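Long-range contact in GDP-6-deoxy-D-mannose reductase (Pseudomonas aeruginosa, PDB 6X3B), which probably reduces GDP-4-dehydro-6-deoxy-D-mannose to GDP-rhamnose with NADPH, on the pathway to lipopolysaccharide O-antigen: residues D75-L80 against G118-I123. Sequence-based numbering, arbitrary orientation.
Sequences DAVIHL and GTFLYI. With NDP (NADPH dihydro-nicotinamide-adenine-dinucleotide phosphate), chain E.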
loop_
_atom_site.group_PDB
_atom_site.type_symbol
_atom_site.label_atom_id
_atom_site.label_comp_id
_atom_site.label_asym_id
_atom_site.label_seq_id
_atom_site.Cartn_x
_atom_site.Cartn_y
_atom_site.Cartn_z
ATOM N N ASP A 75 9.812 3.903 -24.619
ATOM C CA ASP A 75 8.947 2.733 -24.712
ATOM C C ASP A 75 8.799 2.044 -23.370
ATOM O O ASP A 75 7.827 1.307 -23.148
ATOM C CB ASP A 75 9.530 1.738 -25.706
ATOM C CG ASP A 75 9.597 2.308 -27.081
ATOM O OD1 ASP A 75 8.516 2.608 -27.605
ATOM O OD2 ASP A 75 10.716 2.508 -27.595
ATOM N N ALA A 76 9.784 2.228 -22.503
ATOM C CA ALA A 76 9.790 1.570 -21.203
ATOM C C ALA A 76 10.498 2.471 -20.209
ATOM O O ALA A 76 11.390 3.238 -20.567
ATOM C CB ALA A 76 10.494 0.206 -21.259
ATOM N N VAL A 77 10.098 2.349 -18.954
ATOM C CA VAL A 77 10.662 3.112 -17.855
ATOM C C VAL A 77 10.993 2.126 -16.749
ATOM O O VAL A 77 10.188 1.240 -16.456
ATOM C CB VAL A 77 9.671 4.186 -17.369
ATOM C CG1 VAL A 77 10.215 4.922 -16.146
ATOM C CG2 VAL A 77 9.400 5.176 -18.511
ATOM N N ILE A 78 12.191 2.237 -16.174
ATOM C CA ILE A 78 12.534 1.554 -14.928
ATOM C C ILE A 78 12.690 2.629 -13.871
ATOM O O ILE A 78 13.486 3.565 -14.038
ATOM C CB ILE A 78 13.812 0.713 -15.038
ATOM C CG1 ILE A 78 13.672 -0.352 -16.122
ATOM C CG2 ILE A 78 14.112 0.023 -13.679
ATOM C CD1 ILE A 78 14.913 -1.182 -16.252
ATOM N N HIS A 79 11.908 2.522 -12.801
ATOM C CA HIS A 79 11.842 3.563 -11.792
ATOM C C HIS A 79 12.597 3.039 -10.575
ATOM O O HIS A 79 12.069 2.226 -9.813
ATOM C CB HIS A 79 10.382 3.914 -11.476
ATOM C CG HIS A 79 10.220 4.918 -10.374
ATOM N ND1 HIS A 79 11.083 5.983 -10.193
ATOM C CD2 HIS A 79 9.298 5.008 -9.383
ATOM C CE1 HIS A 79 10.687 6.691 -9.148
ATOM N NE2 HIS A 79 9.606 6.121 -8.634
ATOM N N LEU A 80 13.845 3.496 -10.421
ATOM C CA LEU A 80 14.712 3.178 -9.299
ATOM C C LEU A 80 14.748 4.265 -8.238
ATOM O O LEU A 80 15.008 3.961 -7.072
ATOM C CB LEU A 80 16.155 2.956 -9.782
ATOM C CG LEU A 80 16.478 1.817 -10.748
ATOM C CD1 LEU A 80 17.859 2.027 -11.405
ATOM C CD2 LEU A 80 16.455 0.502 -9.983
ATOM N N GLY A 118 3.708 3.093 -22.525
ATOM C CA GLY A 118 4.494 1.871 -22.618
ATOM C C GLY A 118 4.630 1.097 -21.316
ATOM O O GLY A 118 3.708 1.028 -20.498
ATOM N N THR A 119 5.790 0.472 -21.137
ATOM C CA THR A 119 6.018 -0.421 -20.008
ATOM C C THR A 119 6.649 0.345 -18.846
ATOM O O THR A 119 7.625 1.077 -19.020
ATOM C CB THR A 119 6.898 -1.595 -20.437
ATOM O OG1 THR A 119 6.165 -2.400 -21.375
ATOM C CG2 THR A 119 7.270 -2.462 -19.233
ATOM N N PHE A 120 6.070 0.197 -17.667
ATOM C CA PHE A 120 6.567 0.854 -16.467
ATOM C C PHE A 120 6.936 -0.228 -15.464
ATOM O O PHE A 120 6.052 -0.899 -14.927
ATOM C CB PHE A 120 5.515 1.794 -15.875
ATOM C CG PHE A 120 6.053 2.701 -14.800
ATOM C CD1 PHE A 120 6.179 2.250 -13.495
ATOM C CD2 PHE A 120 6.426 4.002 -15.104
ATOM C CE1 PHE A 120 6.680 3.094 -12.485
ATOM C CE2 PHE A 120 6.920 4.865 -14.102
ATOM C CZ PHE A 120 7.060 4.412 -12.812
ATOM N N LEU A 121 8.231 -0.387 -15.188
ATOM C CA LEU A 121 8.684 -1.364 -14.209
ATOM C C LEU A 121 9.023 -0.617 -12.916
ATOM O O LEU A 121 9.992 0.151 -12.864
ATOM C CB LEU A 121 9.878 -2.152 -14.740
ATOM C CG LEU A 121 10.631 -2.988 -13.699
ATOM C CD1 LEU A 121 9.706 -4.063 -13.075
ATOM C CD2 LEU A 121 11.872 -3.632 -14.323
ATOM N N TYR A 122 8.209 -0.832 -11.886
ATOM C CA TYR A 122 8.421 -0.220 -10.587
ATOM C C TYR A 122 9.315 -1.133 -9.762
ATOM O O TYR A 122 9.056 -2.336 -9.665
ATOM C CB TYR A 122 7.101 0.016 -9.854
ATOM C CG TYR A 122 7.373 0.551 -8.492
ATOM C CD1 TYR A 122 7.883 1.832 -8.342
ATOM C CD2 TYR A 122 7.227 -0.250 -7.360
ATOM C CE1 TYR A 122 8.184 2.340 -7.087
ATOM C CE2 TYR A 122 7.522 0.244 -6.099
ATOM C CZ TYR A 122 8.016 1.541 -5.979
ATOM O OH TYR A 122 8.318 2.054 -4.735
ATOM N N ILE A 123 10.381 -0.572 -9.193
ATOM C CA ILE A 123 11.319 -1.345 -8.398
ATOM C C ILE A 123 10.927 -1.166 -6.935
ATOM O O ILE A 123 11.106 -0.087 -6.351
ATOM C CB ILE A 123 12.780 -0.937 -8.658
ATOM C CG1 ILE A 123 13.171 -1.203 -10.133
ATOM C CG2 ILE A 123 13.733 -1.732 -7.750
ATOM C CD1 ILE A 123 12.641 -2.555 -10.718
HETATM P PA NDP E . 20.261 4.860 -3.998
HETATM O O1A NDP E . 19.791 5.489 -2.731
HETATM O O2A NDP E . 21.693 4.454 -4.103
HETATM O O5B NDP E . 19.888 5.806 -5.235
HETATM C C5B NDP E . 18.665 6.579 -5.183
HETATM C C4B NDP E . 18.544 7.394 -6.446
HETATM O O4B NDP E . 17.308 8.153 -6.410
HETATM C C3B NDP E . 19.662 8.419 -6.695
HETATM O O3B NDP E . 20.041 8.435 -8.065
HETATM C C2B NDP E . 19.023 9.730 -6.256
HETATM O O2B NDP E . 19.594 10.828 -6.964
HETATM C C1B NDP E . 17.582 9.504 -6.694
HETATM N N9A NDP E . 16.615 10.337 -5.994
HETATM C C8A NDP E . 16.370 10.361 -4.644
HETATM N N7A NDP E . 15.445 11.220 -4.299
HETATM C C5A NDP E . 15.055 11.802 -5.496
HETATM C C6A NDP E . 14.106 12.794 -5.806
HETATM N N6A NDP E . 13.367 13.375 -4.864
HETATM N N1A NDP E . 13.960 13.153 -7.103
HETATM C C2A NDP E . 14.726 12.543 -8.015
HETATM N N3A NDP E . 15.648 11.600 -7.845
HETATM C C4A NDP E . 15.769 11.267 -6.549
HETATM O O3 NDP E . 19.353 3.578 -4.308
HETATM P PN NDP E . 19.756 2.111 -4.806
HETATM O O1N NDP E . 20.361 2.222 -6.165
HETATM O O2N NDP E . 20.544 1.443 -3.731
HETATM O O5D NDP E . 18.318 1.414 -4.919
HETATM C C5D NDP E . 17.648 1.401 -6.203
HETATM C C4D NDP E . 16.244 0.881 -6.020
HETATM O O4D NDP E . 16.306 -0.477 -5.516
HETATM C C3D NDP E . 15.369 1.663 -5.030
HETATM O O3D NDP E . 14.027 1.749 -5.489
HETATM C C2D NDP E . 15.497 0.823 -3.761
HETATM O O2D NDP E . 14.398 0.985 -2.878
HETATM C C1D NDP E . 15.561 -0.591 -4.328
HETATM N N1N NDP E . 16.259 -1.542 -3.414
HETATM C C2N NDP E . 17.615 -1.486 -3.238
HETATM C C3N NDP E . 18.289 -2.441 -2.527
HETATM C C7N NDP E . 19.699 -2.176 -2.162
HETATM O O7N NDP E . 20.309 -2.979 -1.450
HETATM N N7N NDP E . 20.269 -1.071 -2.621
HETATM C C4N NDP E . 17.566 -3.692 -2.159
HETATM C C5N NDP E . 16.109 -3.616 -2.348
HETATM C C6N NDP E . 15.543 -2.494 -2.728
HETATM P P2B NDP E . 20.341 11.849 -5.960
HETATM O O1X NDP E . 20.890 12.954 -6.836
HETATM O O2X NDP E . 19.302 12.358 -4.984
HETATM O O3X NDP E . 21.438 11.066 -5.270
HETATM O O HOH W 1 11.882 2.555 -7.192
#
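V77 and H79 each bond through N and O to strand 119-123, the pattern of parallel neighbours in a Rossmann-type sheet. V77 N reaches T119 O, and L121 N returns to V77 O at 2.8 Å, almost straight at 177°. H79 N then takes L121 O; the last rung, I123 N to H79 O at 3.3 Å, is weak. On the face of V77, H79, F120 and Y122, whose three aromatic side chains pack against helices 93-114 and 150-169, F120 leans obliquely toward strand 76-79 and its C-terminal end: its CZ meets H79 CB at 3.6 Å while CE2 touches V77 CG1. With CG anti to the backbone N (chi1 176°), the H79 imidazole brings CD2 to the edge of the Y122 ring, 3.6 Å from CD1, the planes at 48°. Both H79 nitrogens are hydrogen-bonded, ND1 to T28 OG1 and NE2 to T104 OG1, which fixes the rotation of the imidazole. On the other face I78 CG2 meets I123 CG1 at 3.9 Å, and L121 runs beside I78. Where the strands end, one water sits within hydrogen-bonding distance of H79 O, I123 O and NADPH O3D, and O3D itself donates to L80 O at 2.9 Å. Backbone carbonyls and this water thus hold the nicotinamide ribose at the C-terminal ends of the two strands.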